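PDB 5OQR: condensin complex subunit 3 from Schizosaccharomyces pombe, which serves as a regulatory subunit of the condensin complex, which is required to convert interphase chromatin into mitotic-like condensed chromosomes. Local coordinates for residues L737-D742 with A774-M779. Numbering follows the deposited sequence.
Sequences LKIPTD and AKFERM
L737 and I739, on the loop that leaves helix 725-736, meet F776 and M779 of helix 767-785, an apolar contact that joins the last annotated HEAT repeat to a C-terminal helix at the end of the alpha-solenoid. Residues 737-742 fall in the ninth HEAT repeat, and their loop leads into helix 745-759; helix 767-785, the last helix modelled, follows.

All contacts across the two segments are apolar, with no hydrogen bond between them, and the nearest CA atoms, those of L737 and F776, stay 9.7 Å apart, so the side chains alone bridge the two backbones. The ring of F776 reaches the loop because chi1 (-167°) sets CG trans to the amide nitrogen. CD1 of L737 lies 4.1 Å from CE1 of F776, approaching the ring obliquely, and CG1 of I739 reaches the same CE1 at 4.4 Å.

Within the helix, M779 bends at chi2 and chi3 and lays its methyl over one face of the F776 ring, with CE 3.4 Å above the plane and displaced toward the rim. The same two loop side chains also touch helix 706-717, L737 at L710 and A711 and I739 at H707 and L708. F776 also rests on T751. M779 and I739 cross at about a right angle, and CE of M779 stands 4.0 Å from CG1 of I739.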
loop_
_atom_site.group_PDB
_atom_site.type_symbol
_atom_site.label_atom_id
_atom_site.label_comp_id
_atom_site.label_asym_id
_atom_site.label_seq_id
_atom_site.Cartn_x
_atom_site.Cartn_y
_atom_site.Cartn_z
ATOM N N LEU A 737 6.321 -10.422 26.371
ATOM C CA LEU A 737 4.913 -10.733 26.562
ATOM C C LEU A 737 4.205 -9.592 27.281
ATOM O O LEU A 737 4.795 -8.868 28.086
ATOM C CB LEU A 737 4.755 -12.026 27.358
ATOM C CG LEU A 737 5.330 -13.293 26.727
ATOM C CD1 LEU A 737 5.263 -14.450 27.709
ATOM C CD2 LEU A 737 4.594 -13.642 25.449
ATOM N N LYS A 738 2.926 -9.434 26.972
ATOM C CA LYS A 738 2.062 -8.442 27.601
ATOM C C LYS A 738 1.088 -9.200 28.496
ATOM O O LYS A 738 0.031 -9.651 28.050
ATOM C CB LYS A 738 1.328 -7.608 26.564
ATOM C CG LYS A 738 2.119 -6.412 26.049
ATOM C CD LYS A 738 1.211 -5.409 25.356
ATOM C CE LYS A 738 0.356 -4.629 26.353
ATOM N NZ LYS A 738 -0.893 -4.109 25.731
ATOM N N ILE A 739 1.451 -9.334 29.763
ATOM C CA ILE A 739 0.653 -10.065 30.741
ATOM C C ILE A 739 -0.163 -9.043 31.525
ATOM O O ILE A 739 0.428 -8.156 32.154
ATOM C CB ILE A 739 1.540 -10.896 31.678
ATOM C CG1 ILE A 739 2.567 -11.697 30.870
ATOM C CG2 ILE A 739 0.689 -11.823 32.529
ATOM C CD1 ILE A 739 1.967 -12.659 29.864
ATOM N N PRO A 740 -1.492 -9.105 31.499
ATOM C CA PRO A 740 -2.276 -8.198 32.342
ATOM C C PRO A 740 -2.126 -8.543 33.816
ATOM O O PRO A 740 -1.696 -9.635 34.192
ATOM C CB PRO A 740 -3.715 -8.407 31.859
ATOM C CG PRO A 740 -3.708 -9.723 31.181
ATOM C CD PRO A 740 -2.349 -9.892 30.598
ATOM N N THR A 741 -2.492 -7.580 34.657
ATOM C CA THR A 741 -2.329 -7.700 36.098
ATOM C C THR A 741 -3.635 -7.992 36.826
ATOM O O THR A 741 -3.637 -8.061 38.058
ATOM C CB THR A 741 -1.714 -6.417 36.663
ATOM O OG1 THR A 741 -2.633 -5.332 36.500
ATOM C CG2 THR A 741 -0.414 -6.085 35.947
ATOM N N ASP A 742 -4.738 -8.167 36.100
ATOM C CA ASP A 742 -6.046 -8.389 36.703
ATOM C C ASP A 742 -6.558 -9.807 36.493
ATOM O O ASP A 742 -7.740 -10.068 36.734
ATOM C CB ASP A 742 -7.055 -7.386 36.145
ATOM C CG ASP A 742 -7.310 -7.577 34.661
ATOM O OD1 ASP A 742 -6.413 -8.094 33.965
ATOM O OD2 ASP A 742 -8.407 -7.209 34.190
ATOM N N ALA A 774 14.074 -14.595 36.150
ATOM C CA ALA A 774 13.850 -14.100 37.504
ATOM C C ALA A 774 12.857 -12.945 37.510
ATOM O O ALA A 774 11.964 -12.890 38.361
ATOM C CB ALA A 774 15.174 -13.667 38.128
ATOM N N LYS A 775 12.998 -12.014 36.570
ATOM C CA LYS A 775 12.062 -10.900 36.494
ATOM C C LYS A 775 10.659 -11.376 36.149
ATOM O O LYS A 775 9.674 -10.803 36.628
ATOM C CB LYS A 775 12.554 -9.886 35.468
ATOM C CG LYS A 775 12.037 -8.476 35.685
ATOM C CD LYS A 775 12.677 -7.496 34.713
ATOM C CE LYS A 775 14.160 -7.295 35.003
ATOM N NZ LYS A 775 14.997 -7.520 33.793
ATOM N N PHE A 776 10.547 -12.417 35.323
ATOM C CA PHE A 776 9.242 -12.977 34.999
ATOM C C PHE A 776 8.647 -13.707 36.196
ATOM O O PHE A 776 7.455 -13.562 36.491
ATOM C CB PHE A 776 9.371 -13.920 33.802
ATOM C CG PHE A 776 8.060 -14.310 33.193
ATOM C CD1 PHE A 776 7.475 -13.524 32.218
ATOM C CD2 PHE A 776 7.413 -15.466 33.589
ATOM C CE1 PHE A 776 6.270 -13.878 31.653
ATOM C CE2 PHE A 776 6.207 -15.827 33.028
ATOM C CZ PHE A 776 5.635 -15.033 32.057
ATOM N N GLU A 777 9.466 -14.490 36.902
ATOM C CA GLU A 777 8.972 -15.229 38.058
ATOM C C GLU A 777 8.482 -14.286 39.148
ATOM O O GLU A 777 7.490 -14.572 39.826
ATOM C CB GLU A 777 10.070 -16.146 38.592
ATOM C CG GLU A 777 9.589 -17.164 39.598
ATOM C CD GLU A 777 10.660 -18.175 39.950
ATOM O OE1 GLU A 777 10.432 -18.997 40.861
ATOM O OE2 GLU A 777 11.732 -18.146 39.310
ATOM N N ARG A 778 9.165 -13.154 39.332
ATOM C CA ARG A 778 8.735 -12.193 40.340
ATOM C C ARG A 778 7.494 -11.431 39.899
ATOM O O ARG A 778 6.667 -11.061 40.738
ATOM C CB ARG A 778 9.872 -11.224 40.662
ATOM C CG ARG A 778 10.919 -11.803 41.598
ATOM C CD ARG A 778 11.872 -10.732 42.091
ATOM N NE ARG A 778 12.711 -10.208 41.018
ATOM C CZ ARG A 778 13.920 -10.666 40.710
ATOM N NH1 ARG A 778 14.456 -11.670 41.392
ATOM N NH2 ARG A 778 14.599 -10.114 39.713
ATOM N N MET A 779 7.344 -11.185 38.597
ATOM C CA MET A 779 6.113 -10.582 38.101
ATOM C C MET A 779 4.908 -11.452 38.437
ATOM O O MET A 779 3.870 -10.945 38.875
ATOM C CB MET A 779 6.220 -10.355 36.593
ATOM C CG MET A 779 4.920 -9.928 35.917
ATOM S SD MET A 779 3.871 -11.299 35.386
ATOM C CE MET A 779 4.886 -12.039 34.113
#